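PDB 5J90: RagB/SusD domain protein from Flavobacterium johnsoniae, which binds chitin, probably as the SusD-like outer-membrane lipoprotein of a polysaccharide utilization locus that lets the bacterium convert this recalcitrant polymer. Local coordinates for residues A[266-272]-A[297-301]; A[311-315]-A[387-392]; A[180-184]-A[194-199]; A[113-118]-A[171-175]. Residues are numbered along the deposited sequence.

The four contacts form two pairs at opposite sides of the chain's centre. Along the chain they come in the order 4, 3, 1, 2, each closing before the next opens. Contacts 3 and 4, centred about 9 Å apart, share the corner where helices 113-134, 154-177 and 196-213 meet, and are joined by the salt bridge between E180 and R175; these helices are consistent with the TPR-like scaffold of the SusD family. Contacts 1 and 2, also about 9 Å apart between centres, join loops, in contact 1 to the start of helix 269-277; Y387 and V388 bond to G299 and K298. Between the pairs, centres lie 41 to 52 Å apart, so these are separate local contacts.

Contact 1: residues A[266-272]-A[297-301]; sequences RMSADME and YKGVR
M267, E272 and V300, the most covered residues, show how a loop is fixed to a helix start. V300 is extended (phi/psi -108/137) and makes a single backbone bridge with S268, CA to CA 4.7 Å. Its N donates to M267 O at 2.8 Å and its O accepts from A269 N at 2.8 Å, the pattern of a parallel bridge. S268, with chi1 p, is the helix N-cap: its OG accepts from M271 N at 3.0 Å and is also hydrogen-bonded to G62 O. E272 (t,t) reaches across: OE1 takes G299 N at 2.8 Å, while K298 NZ forms a salt bridge to OE2 at 2.9 Å and, weakly, bonds OE1 at 3.2 Å. G299 passes tight against the cap, its CA 3.5 Å from S268 O, where an ideal CB would clash at 2.1 Å. M267 (t,t,t) lies along the loop, with SD 3.8 Å from K298 C and CE 4.0 Å from Y297 CB. K298 NZ also bonds to V388 O, and E272 to K276. Strand 266-267 pairs antiparallel with strand 64-65, helix 269-277 starts at the bridge, and I283 of helix 283-286 covers M267 and Y297.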
loop_
_atom_site.group_PDB
_atom_site.type_symbol
_atom_site.label_atom_id
_atom_site.label_comp_id
_atom_site.label_asym_id
_atom_site.label_seq_id
_atom_site.Cartn_x
_atom_site.Cartn_y
_atom_site.Cartn_z
ATOM N N ARG A 266 16.640 -27.402 8.909
ATOM C CA ARG A 266 18.054 -27.422 8.549
ATOM C C ARG A 266 18.529 -26.018 8.176
ATOM O O ARG A 266 17.719 -25.096 8.002
ATOM C CB ARG A 266 18.284 -28.335 7.334
ATOM C CG ARG A 266 17.822 -29.794 7.463
ATOM C CD ARG A 266 18.826 -30.688 8.196
ATOM N NE ARG A 266 18.703 -30.563 9.639
ATOM C CZ ARG A 266 19.354 -31.313 10.527
ATOM N NH1 ARG A 266 20.183 -32.272 10.121
ATOM N NH2 ARG A 266 19.168 -31.110 11.819
ATOM N N MET A 267 19.841 -25.852 8.053
ATOM C CA MET A 267 20.417 -24.682 7.406
ATOM C C MET A 267 19.732 -24.442 6.058
ATOM O O MET A 267 19.396 -25.393 5.347
ATOM C CB MET A 267 21.906 -24.931 7.178
ATOM C CG MET A 267 22.669 -23.767 6.569
ATOM S SD MET A 267 24.362 -24.294 6.221
ATOM C CE MET A 267 25.160 -22.710 5.980
ATOM N N SER A 268 19.515 -23.176 5.704
ATOM C CA SER A 268 18.897 -22.840 4.420
ATOM C C SER A 268 19.918 -22.618 3.308
ATOM O O SER A 268 21.093 -22.355 3.562
ATOM C CB SER A 268 18.087 -21.552 4.556
ATOM O OG SER A 268 18.975 -20.469 4.744
ATOM N N ALA A 269 19.444 -22.683 2.067
ATOM C CA ALA A 269 20.279 -22.350 0.919
ATOM C C ALA A 269 20.730 -20.891 0.922
ATOM O O ALA A 269 21.851 -20.596 0.527
ATOM C CB ALA A 269 19.554 -22.676 -0.376
ATOM N N ASP A 270 19.876 -19.972 1.367
ATOM C CA ASP A 270 20.297 -18.568 1.437
ATOM C C ASP A 270 21.437 -18.372 2.435
ATOM O O ASP A 270 22.387 -17.628 2.168
ATOM C CB ASP A 270 19.126 -17.650 1.814
ATOM C CG ASP A 270 18.102 -17.512 0.706
ATOM O OD1 ASP A 270 18.465 -17.087 -0.413
ATOM O OD2 ASP A 270 16.925 -17.825 0.967
ATOM N N MET A 271 21.334 -19.022 3.593
ATOM C CA MET A 271 22.398 -18.936 4.581
ATOM C C MET A 271 23.698 -19.537 4.039
ATOM O O MET A 271 24.768 -18.976 4.261
ATOM C CB MET A 271 21.979 -19.596 5.897
ATOM C CG MET A 271 21.245 -18.656 6.839
ATOM S SD MET A 271 22.437 -17.554 7.600
ATOM C CE MET A 271 21.348 -16.383 8.411
ATOM N N GLU A 272 23.602 -20.648 3.316
ATOM C CA GLU A 272 24.814 -21.217 2.728
ATOM C C GLU A 272 25.431 -20.235 1.734
ATOM O O GLU A 272 26.613 -19.929 1.805
ATOM C CB GLU A 272 24.542 -22.557 2.037
ATOM C CG GLU A 272 25.836 -23.175 1.519
ATOM C CD GLU A 272 25.651 -24.418 0.659
ATOM O OE1 GLU A 272 24.709 -25.205 0.887
ATOM O OE2 GLU A 272 26.490 -24.618 -0.249
ATOM N N TYR A 297 29.388 -27.231 5.398
ATOM C CA TYR A 297 28.127 -26.556 5.703
ATOM C C TYR A 297 27.245 -26.576 4.469
ATOM O O TYR A 297 27.569 -25.948 3.461
ATOM C CB TYR A 297 28.388 -25.116 6.163
ATOM C CG TYR A 297 29.189 -25.079 7.439
ATOM C CD1 TYR A 297 28.581 -25.306 8.668
ATOM C CD2 TYR A 297 30.562 -24.858 7.416
ATOM C CE1 TYR A 297 29.310 -25.295 9.844
ATOM C CE2 TYR A 297 31.302 -24.850 8.588
ATOM C CZ TYR A 297 30.673 -25.069 9.797
ATOM O OH TYR A 297 31.391 -25.066 10.971
ATOM N N LYS A 298 26.140 -27.315 4.540
ATOM C CA LYS A 298 25.249 -27.461 3.395
ATOM C C LYS A 298 23.814 -27.122 3.764
ATOM O O LYS A 298 23.270 -27.658 4.731
ATOM C CB LYS A 298 25.311 -28.881 2.818
ATOM C CG LYS A 298 26.611 -29.205 2.082
ATOM C CD LYS A 298 26.852 -28.261 0.907
ATOM C CE LYS A 298 25.728 -28.313 -0.114
ATOM N NZ LYS A 298 25.927 -27.305 -1.198
ATOM N N GLY A 299 23.210 -26.232 2.981
ATOM C CA GLY A 299 21.860 -25.779 3.253
ATOM C C GLY A 299 20.854 -26.364 2.287
ATOM O O GLY A 299 21.212 -26.877 1.217
ATOM N N VAL A 300 19.585 -26.272 2.672
ATOM C CA VAL A 300 18.473 -26.819 1.916
ATOM C C VAL A 300 17.668 -25.677 1.282
ATOM O O VAL A 300 17.404 -24.652 1.929
ATOM C CB VAL A 300 17.570 -27.653 2.835
ATOM C CG1 VAL A 300 16.397 -28.227 2.060
ATOM C CG2 VAL A 300 18.386 -28.762 3.501
ATOM N N ARG A 301 17.286 -25.850 0.020
ATOM C CA ARG A 301 16.496 -24.855 -0.700
ATOM C C ARG A 301 15.047 -24.901 -0.220
ATOM O O ARG A 301 14.490 -25.974 0.002
ATOM C CB ARG A 301 16.561 -25.146 -2.203
ATOM C CG ARG A 301 15.817 -24.155 -3.075
ATOM C CD ARG A 301 16.740 -23.093 -3.598
ATOM N NE ARG A 301 16.015 -22.124 -4.412
ATOM C CZ ARG A 301 16.161 -21.962 -5.724
ATOM N NH1 ARG A 301 17.027 -22.705 -6.411
ATOM N NH2 ARG A 301 15.447 -21.038 -6.351
#

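Contact 2: residues A[311-315]-A[387-392]; sequences DHQDF and YVDPNF
This is a loop-to-loop contact near the periphery of the fold, in which two type I beta turns, H312 to F315 and D389 to F392, are tied by a His-carboxylate hydrogen bond. One turn precedes strand 326-328 and the other lies between helices 373-378 and 413-428. The backbones stay apart, CA to CA 8.3 Å for D311 and N391 and 9.1 Å for H312 and D389, so side chains span the gap. Backbone bonds close the turns, F315 N to H312 O at 3.1 Å and F392 N to D389 O at 2.9 Å. NE2 of H312 (chi1 m, chi2 94°) donates to D389 OD2 at 2.7 Å, the acceptor lying near the imidazole plane; D389 has chi1 t, and N395 is a second donor to OD2. The H312 and F392 rings meet obliquely, centroids 5.4 Å apart and planes at 38°. F392 (chi1 m) also brings CZ within 3.4 Å of D311 CG. F315 (chi1 m) turns its ring edge to D389, CZ to OD1 3.6 Å, and its CZ is 4.3 Å from P390 CD. One water bridges the segments, donating to D311 O at 2.7 Å and accepting from N391 ND2 at 3.3 Å.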
loop_
_atom_site.group_PDB
_atom_site.type_symbol
_atom_site.label_atom_id
_atom_site.label_comp_id
_atom_site.label_asym_id
_atom_site.label_seq_id
_atom_site.Cartn_x
_atom_site.Cartn_y
_atom_site.Cartn_z
ATOM N N ASP A 311 16.308 -37.308 1.613
ATOM C CA ASP A 311 17.073 -36.625 0.578
ATOM C C ASP A 311 17.801 -35.390 1.110
ATOM O O ASP A 311 18.842 -35.006 0.583
ATOM C CB ASP A 311 16.174 -36.219 -0.596
ATOM C CG ASP A 311 15.652 -37.409 -1.379
ATOM O OD1 ASP A 311 16.262 -38.497 -1.296
ATOM O OD2 ASP A 311 14.633 -37.249 -2.085
ATOM N N HIS A 312 17.250 -34.764 2.148
ATOM C CA HIS A 312 17.855 -33.543 2.687
ATOM C C HIS A 312 18.040 -33.523 4.204
ATOM O O HIS A 312 18.633 -32.579 4.734
ATOM C CB HIS A 312 17.056 -32.305 2.253
ATOM C CG HIS A 312 17.019 -32.103 0.770
ATOM N ND1 HIS A 312 15.992 -32.575 -0.021
ATOM C CD2 HIS A 312 17.897 -31.510 -0.072
ATOM C CE1 HIS A 312 16.232 -32.263 -1.282
ATOM N NE2 HIS A 312 17.383 -31.618 -1.340
ATOM N N GLN A 313 17.555 -34.546 4.906
ATOM C CA GLN A 313 17.590 -34.505 6.369
ATOM C C GLN A 313 19.004 -34.494 6.936
ATOM O O GLN A 313 19.213 -34.088 8.079
ATOM C CB GLN A 313 16.805 -35.665 6.977
ATOM C CG GLN A 313 17.538 -36.994 6.910
ATOM C CD GLN A 313 16.654 -38.150 7.307
ATOM O OE1 GLN A 313 15.461 -37.978 7.545
ATOM N NE2 GLN A 313 17.236 -39.344 7.378
ATOM N N ASP A 314 19.969 -34.965 6.148
ATOM C CA ASP A 314 21.349 -35.027 6.602
ATOM C C ASP A 314 22.208 -33.871 6.099
ATOM O O ASP A 314 23.433 -33.898 6.209
ATOM C CB ASP A 314 21.977 -36.390 6.267
ATOM C CG ASP A 314 21.447 -37.503 7.153
ATOM O OD1 ASP A 314 21.036 -37.218 8.300
ATOM O OD2 ASP A 314 21.444 -38.672 6.703
ATOM N N PHE A 315 21.555 -32.831 5.579
ATOM C CA PHE A 315 22.231 -31.549 5.360
ATOM C C PHE A 315 22.530 -30.901 6.726
ATOM O O PHE A 315 22.220 -31.481 7.772
ATOM C CB PHE A 315 21.354 -30.630 4.493
ATOM C CG PHE A 315 21.432 -30.920 3.006
ATOM C CD1 PHE A 315 21.249 -32.208 2.516
ATOM C CD2 PHE A 315 21.675 -29.897 2.100
ATOM C CE1 PHE A 315 21.318 -32.466 1.157
ATOM C CE2 PHE A 315 21.748 -30.150 0.736
ATOM C CZ PHE A 315 21.562 -31.440 0.265
ATOM N N TYR A 387 24.684 -21.672 -5.241
ATOM C CA TYR A 387 24.098 -22.733 -4.441
ATOM C C TYR A 387 23.917 -24.019 -5.253
ATOM O O TYR A 387 23.347 -24.001 -6.344
ATOM C CB TYR A 387 22.748 -22.318 -3.820
ATOM C CG TYR A 387 22.132 -23.509 -3.140
ATOM C CD1 TYR A 387 22.641 -23.969 -1.930
ATOM C CD2 TYR A 387 21.107 -24.231 -3.738
ATOM C CE1 TYR A 387 22.129 -25.093 -1.319
ATOM C CE2 TYR A 387 20.583 -25.363 -3.129
ATOM C CZ TYR A 387 21.103 -25.786 -1.918
ATOM O OH TYR A 387 20.604 -26.904 -1.297
ATOM N N VAL A 388 24.386 -25.132 -4.692
ATOM C CA VAL A 388 24.251 -26.442 -5.321
ATOM C C VAL A 388 23.614 -27.458 -4.379
ATOM O O VAL A 388 24.031 -27.605 -3.230
ATOM C CB VAL A 388 25.628 -26.986 -5.769
ATOM C CG1 VAL A 388 25.506 -28.425 -6.274
ATOM C CG2 VAL A 388 26.238 -26.092 -6.829
ATOM N N ASP A 389 22.598 -28.149 -4.883
ATOM C CA ASP A 389 22.014 -29.312 -4.224
ATOM C C ASP A 389 22.560 -30.516 -4.993
ATOM O O ASP A 389 22.027 -30.865 -6.046
ATOM C CB ASP A 389 20.484 -29.256 -4.328
ATOM C CG ASP A 389 19.793 -30.346 -3.530
ATOM O OD1 ASP A 389 20.470 -31.314 -3.127
ATOM O OD2 ASP A 389 18.564 -30.244 -3.317
ATOM N N PRO A 390 23.631 -31.142 -4.473
ATOM C CA PRO A 390 24.440 -32.094 -5.253
ATOM C C PRO A 390 23.639 -33.166 -5.999
ATOM O O PRO A 390 23.866 -33.363 -7.196
ATOM C CB PRO A 390 25.346 -32.722 -4.193
ATOM C CG PRO A 390 25.497 -31.648 -3.162
ATOM C CD PRO A 390 24.137 -30.998 -3.096
ATOM N N ASN A 391 22.707 -33.830 -5.324
ATOM C CA ASN A 391 21.935 -34.894 -5.963
ATOM C C ASN A 391 20.640 -34.435 -6.633
ATOM O O ASN A 391 19.922 -35.244 -7.228
ATOM C CB ASN A 391 21.648 -36.021 -4.969
ATOM C CG ASN A 391 22.912 -36.695 -4.482
ATOM O OD1 ASN A 391 23.908 -36.756 -5.200
ATOM N ND2 ASN A 391 22.882 -37.196 -3.255
ATOM N N PHE A 392 20.343 -33.142 -6.534
ATOM C CA PHE A 392 19.141 -32.583 -7.145
ATOM C C PHE A 392 19.433 -31.212 -7.745
ATOM O O PHE A 392 19.010 -30.184 -7.208
ATOM C CB PHE A 392 18.012 -32.491 -6.113
ATOM C CG PHE A 392 17.700 -33.800 -5.447
ATOM C CD1 PHE A 392 16.822 -34.697 -6.033
ATOM C CD2 PHE A 392 18.302 -34.143 -4.245
ATOM C CE1 PHE A 392 16.540 -35.910 -5.427
ATOM C CE2 PHE A 392 18.024 -35.355 -3.635
ATOM C CZ PHE A 392 17.142 -36.240 -4.229
HETATM O O HOH W 1 20.727 -35.762 -1.232
#

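Contact 3: residues A[180-184]-A[194-199]; sequences EASTF and GKYESW
An ST turn at S182 docks the loop after helix 154-177 onto the start of helix 196-213, successive helices of the probable TPR-like scaffold. E180 comes first: its OE2, salt-bridged to R175, takes a bond from a water at 2.7 Å. The same water donates to A181 O and accepts from Y196 OH, both at 2.7 Å. OG of S182 (chi1 t) donates to G194 O at 2.6 Å and accepts from F184 N at 3.0 Å, closing the turn; S182 CB lies over the Y196 ring, 4.2 Å from the centroid. G194 has phi/psi 83/-2, a positive phi suited to glycine, just before K195, the N-cap. T183 N donates to Y196 OH at 3.2 Å, with Y196 in chi1 m. F184 (chi1 t) has its CA 4.6 Å from G194 CA. Its ring edge meets the face of the five-membered ring of W199 (chi1 m) in an offset edge-to-face pair, centroids 5.6 Å apart, planes at 79°, with F184 CE2 3.8 Å from W199 CZ2.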
loop_
_atom_site.group_PDB
_atom_site.type_symbol
_atom_site.label_atom_id
_atom_site.label_comp_id
_atom_site.label_asym_id
_atom_site.label_seq_id
_atom_site.Cartn_x
_atom_site.Cartn_y
_atom_site.Cartn_z
ATOM N N GLU A 180 14.777 5.029 43.101
ATOM C CA GLU A 180 13.904 4.010 43.666
ATOM C C GLU A 180 14.400 2.609 43.317
ATOM O O GLU A 180 14.549 2.272 42.143
ATOM C CB GLU A 180 12.479 4.206 43.147
ATOM C CG GLU A 180 11.469 3.237 43.712
ATOM C CD GLU A 180 10.092 3.443 43.121
ATOM O OE1 GLU A 180 9.532 4.549 43.281
ATOM O OE2 GLU A 180 9.571 2.502 42.490
ATOM N N ALA A 181 14.655 1.794 44.335
ATOM C CA ALA A 181 15.142 0.435 44.111
ATOM C C ALA A 181 14.127 -0.414 43.354
ATOM O O ALA A 181 12.923 -0.307 43.583
ATOM C CB ALA A 181 15.513 -0.230 45.433
ATOM N N SER A 182 14.624 -1.261 42.456
ATOM C CA SER A 182 13.758 -2.145 41.679
ATOM C C SER A 182 13.042 -3.172 42.547
ATOM O O SER A 182 13.607 -3.691 43.511
ATOM C CB SER A 182 14.549 -2.882 40.602
ATOM O OG SER A 182 13.710 -3.819 39.934
ATOM N N THR A 183 11.798 -3.465 42.189
ATOM C CA THR A 183 11.055 -4.541 42.824
ATOM C C THR A 183 10.744 -5.641 41.808
ATOM O O THR A 183 9.784 -6.395 41.976
ATOM C CB THR A 183 9.747 -4.028 43.460
ATOM O OG1 THR A 183 9.017 -3.235 42.515
ATOM C CG2 THR A 183 10.059 -3.171 44.683
ATOM N N PHE A 184 11.578 -5.748 40.774
ATOM C CA PHE A 184 11.300 -6.649 39.650
ATOM C C PHE A 184 12.312 -7.785 39.463
ATOM O O PHE A 184 12.086 -8.683 38.659
ATOM C CB PHE A 184 11.180 -5.828 38.352
ATOM C CG PHE A 184 10.553 -6.574 37.191
ATOM C CD1 PHE A 184 9.260 -7.067 37.272
ATOM C CD2 PHE A 184 11.256 -6.745 36.006
ATOM C CE1 PHE A 184 8.679 -7.733 36.188
ATOM C CE2 PHE A 184 10.680 -7.404 34.923
ATOM C CZ PHE A 184 9.399 -7.907 35.020
ATOM N N GLY A 194 16.018 -7.190 36.655
ATOM C CA GLY A 194 15.187 -6.197 37.303
ATOM C C GLY A 194 15.595 -4.746 37.108
ATOM O O GLY A 194 14.900 -3.852 37.579
ATOM N N LYS A 195 16.698 -4.503 36.401
ATOM C CA LYS A 195 17.209 -3.137 36.242
ATOM C C LYS A 195 16.329 -2.281 35.320
ATOM O O LYS A 195 16.266 -2.520 34.105
ATOM C CB LYS A 195 18.641 -3.162 35.707
ATOM C CG LYS A 195 19.352 -1.819 35.769
ATOM C CD LYS A 195 20.801 -1.944 35.328
ATOM C CE LYS A 195 21.561 -0.652 35.590
ATOM N NZ LYS A 195 22.914 -0.669 34.961
ATOM N N TYR A 196 15.664 -1.285 35.893
ATOM C CA TYR A 196 14.743 -0.453 35.125
ATOM C C TYR A 196 15.434 0.243 33.956
ATOM O O TYR A 196 14.850 0.373 32.876
ATOM C CB TYR A 196 14.077 0.595 36.016
ATOM C CG TYR A 196 13.148 0.049 37.086
ATOM C CD1 TYR A 196 12.586 -1.219 36.990
ATOM C CD2 TYR A 196 12.834 0.820 38.199
ATOM C CE1 TYR A 196 11.726 -1.705 37.988
ATOM C CE2 TYR A 196 11.991 0.349 39.191
ATOM C CZ TYR A 196 11.441 -0.908 39.086
ATOM O OH TYR A 196 10.602 -1.354 40.092
ATOM N N GLU A 197 16.656 0.716 34.167
ATOM C CA GLU A 197 17.381 1.426 33.120
ATOM C C GLU A 197 17.578 0.552 31.875
ATOM O O GLU A 197 17.454 1.045 30.749
ATOM C CB GLU A 197 18.727 1.922 33.663
ATOM C CG GLU A 197 19.551 2.704 32.655
ATOM C CD GLU A 197 20.895 3.138 33.207
ATOM O OE1 GLU A 197 21.043 3.190 34.450
ATOM O OE2 GLU A 197 21.802 3.410 32.397
ATOM N N SER A 198 17.851 -0.741 32.071
ATOM C CA SER A 198 18.025 -1.650 30.943
ATOM C C SER A 198 16.699 -1.910 30.228
ATOM O O SER A 198 16.663 -2.052 29.003
ATOM C CB SER A 198 18.640 -2.963 31.406
ATOM O OG SER A 198 19.940 -2.718 31.920
ATOM N N TRP A 199 15.613 -1.965 30.990
ATOM C CA TRP A 199 14.290 -2.088 30.404
ATOM C C TRP A 199 13.930 -0.846 29.577
ATOM O O TRP A 199 13.327 -0.961 28.506
ATOM C CB TRP A 199 13.256 -2.382 31.493
ATOM C CG TRP A 199 13.178 -3.851 31.808
ATOM C CD1 TRP A 199 13.870 -4.531 32.776
ATOM C CD2 TRP A 199 12.375 -4.821 31.129
ATOM N NE1 TRP A 199 13.532 -5.864 32.744
ATOM C CE2 TRP A 199 12.621 -6.070 31.739
ATOM C CE3 TRP A 199 11.468 -4.756 30.065
ATOM C CZ2 TRP A 199 11.990 -7.241 31.321
ATOM C CZ3 TRP A 199 10.843 -5.920 29.652
ATOM C CH2 TRP A 199 11.108 -7.145 30.280
HETATM O O HOH W 2 10.476 0.002 42.391
#

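Contact 4: residues A[113-118]-A[171-175]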
loop_
_atom_site.group_PDB
_atom_site.type_symbol
_atom_site.label_atom_id
_atom_site.label_comp_id
_atom_site.label_asym_id
_atom_site.label_seq_id
_atom_site.Cartn_x
_atom_site.Cartn_y
_atom_site.Cartn_z
ATOM N N ASP A 113 2.483 1.211 39.216
ATOM C CA ASP A 113 2.773 1.596 37.838
ATOM C C ASP A 113 4.120 1.105 37.306
ATOM O O ASP A 113 4.330 1.105 36.094
ATOM C CB ASP A 113 2.587 3.102 37.630
ATOM C CG ASP A 113 1.119 3.497 37.535
ATOM O OD1 ASP A 113 0.327 2.723 36.951
ATOM O OD2 ASP A 113 0.752 4.576 38.044
ATOM N N GLN A 114 5.025 0.670 38.182
ATOM C CA GLN A 114 6.266 0.081 37.693
ATOM C C GLN A 114 5.962 -1.240 36.984
ATOM O O GLN A 114 6.509 -1.522 35.914
ATOM C CB GLN A 114 7.310 -0.099 38.811
ATOM C CG GLN A 114 7.053 -1.243 39.795
ATOM C CD GLN A 114 6.111 -0.868 40.927
ATOM O OE1 GLN A 114 5.108 -0.186 40.724
ATOM N NE2 GLN A 114 6.437 -1.316 42.136
ATOM N N PHE A 115 5.064 -2.033 37.557
ATOM C CA PHE A 115 4.677 -3.295 36.930
ATOM C C PHE A 115 3.834 -3.056 35.676
ATOM O O PHE A 115 3.959 -3.789 34.693
ATOM C CB PHE A 115 3.943 -4.203 37.920
ATOM C CG PHE A 115 4.817 -4.705 39.037
ATOM C CD1 PHE A 115 5.802 -5.648 38.795
ATOM C CD2 PHE A 115 4.653 -4.234 40.327
ATOM C CE1 PHE A 115 6.611 -6.109 39.821
ATOM C CE2 PHE A 115 5.458 -4.688 41.358
ATOM C CZ PHE A 115 6.437 -5.624 41.104
ATOM N N TYR A 116 2.984 -2.037 35.711
ATOM C CA TYR A 116 2.214 -1.665 34.528
ATOM C C TYR A 116 3.164 -1.299 33.384
ATOM O O TYR A 116 3.025 -1.792 32.267
ATOM C CB TYR A 116 1.268 -0.509 34.849
ATOM C CG TYR A 116 0.503 0.041 33.661
ATOM C CD1 TYR A 116 -0.169 -0.805 32.782
ATOM C CD2 TYR A 116 0.431 1.408 33.435
ATOM C CE1 TYR A 116 -0.883 -0.295 31.702
ATOM C CE2 TYR A 116 -0.279 1.926 32.362
ATOM C CZ TYR A 116 -0.928 1.069 31.499
ATOM O OH TYR A 116 -1.633 1.581 30.427
ATOM N N ALA A 117 4.130 -0.435 33.662
ATOM C CA ALA A 117 5.120 -0.045 32.660
ATOM C C ALA A 117 5.846 -1.245 32.054
ATOM O O ALA A 117 5.978 -1.353 30.831
ATOM C CB ALA A 117 6.127 0.927 33.264
ATOM N N LEU A 118 6.309 -2.159 32.901
ATOM C CA LEU A 118 7.035 -3.320 32.412
ATOM C C LEU A 118 6.122 -4.192 31.551
ATOM O O LEU A 118 6.556 -4.735 30.524
ATOM C CB LEU A 118 7.648 -4.117 33.575
ATOM C CG LEU A 118 8.784 -3.346 34.251
ATOM C CD1 LEU A 118 9.044 -3.884 35.660
ATOM C CD2 LEU A 118 10.058 -3.410 33.416
ATOM N N GLU A 171 7.412 6.447 33.017
ATOM C CA GLU A 171 7.201 5.907 34.360
ATOM C C GLU A 171 8.491 5.345 34.951
ATOM O O GLU A 171 8.858 5.665 36.091
ATOM C CB GLU A 171 6.104 4.836 34.353
ATOM C CG GLU A 171 5.847 4.204 35.716
ATOM C CD GLU A 171 5.261 5.178 36.724
ATOM O OE1 GLU A 171 4.477 6.058 36.315
ATOM O OE2 GLU A 171 5.582 5.059 37.926
ATOM N N LEU A 172 9.193 4.511 34.192
ATOM C CA LEU A 172 10.415 3.907 34.714
ATOM C C LEU A 172 11.538 4.932 34.872
ATOM O O LEU A 172 12.328 4.854 35.817
ATOM C CB LEU A 172 10.875 2.739 33.848
ATOM C CG LEU A 172 9.922 1.544 33.836
ATOM C CD1 LEU A 172 10.465 0.470 32.913
ATOM C CD2 LEU A 172 9.694 0.992 35.250
ATOM N N THR A 173 11.620 5.891 33.955
ATOM C CA THR A 173 12.652 6.921 34.034
ATOM C C THR A 173 12.447 7.777 35.284
ATOM O O THR A 173 13.416 8.138 35.958
ATOM C CB THR A 173 12.687 7.793 32.769
ATOM O OG1 THR A 173 13.057 6.975 31.650
ATOM C CG2 THR A 173 13.706 8.908 32.926
ATOM N N LYS A 174 11.194 8.072 35.606
ATOM C CA LYS A 174 10.862 8.794 36.837
ATOM C C LYS A 174 11.417 8.066 38.066
ATOM O O LYS A 174 12.055 8.675 38.938
ATOM C CB LYS A 174 9.342 8.946 36.951
ATOM C CG LYS A 174 8.858 9.584 38.238
ATOM C CD LYS A 174 7.340 9.679 38.249
ATOM C CE LYS A 174 6.702 8.304 38.357
ATOM N NZ LYS A 174 5.210 8.386 38.389
ATOM N N ARG A 175 11.200 6.756 38.127
ATOM C CA ARG A 175 11.666 5.964 39.260
ATOM C C ARG A 175 13.184 5.864 39.314
ATOM O O ARG A 175 13.778 5.913 40.393
ATOM C CB ARG A 175 11.010 4.583 39.238
ATOM C CG ARG A 175 9.513 4.672 39.469
ATOM C CD ARG A 175 8.806 3.348 39.262
ATOM N NE ARG A 175 7.365 3.524 39.372
ATOM C CZ ARG A 175 6.642 3.202 40.440
ATOM N NH1 ARG A 175 7.218 2.644 41.498
ATOM N NH2 ARG A 175 5.335 3.423 40.432
HETATM O O HOH W 3 2.668 6.745 37.917
#
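Both segments are helical, and their short axes approach to 9.7 Å with an angle of 134° between N-to-C directions, a strongly tilted antiparallel arrangement. The closest backbone pairs are Q114 with L172, 6.4 Å between CA atoms, and A117 with E171, 6.5 Å. The small A117 permits this approach: its CB sits 4.1 Å from E171 CB and 3.9 Å from L172 CG. L172 CD1 meets L118 CD2 at 3.9 Å, forming the apolar side of the interface. Helix 113-134 and helix 154-177 are thus probably neighbouring helices of the TPR-like scaffold known in SusD proteins, with Y196 and W199 of helix 196-213 against Q114 and L118.

The other side is polar. E171, K174 and R175 form a salt-bridge network within their helix: E171 OE2 accepts from R175 NE at 2.8 Å and from R175 NH2 at 3.0 Å, and E171 OE1 from K174 NZ at 3.2 Å. R175 lays one guanidinium face over the backbone of the first helix turn, its NH2 3.6 Å from Q114 N, while its NH1 is salt-bridged to E180. D113, whose OD1 is bonded to G110 N, brings OD2 to 4.4 Å from E171 OE1. A water bridges the two carboxylates, donating to D113 OD2 at 2.9 Å and to E171 OE1 at 2.5 Å while accepting from K174 NZ at 3.1 Å.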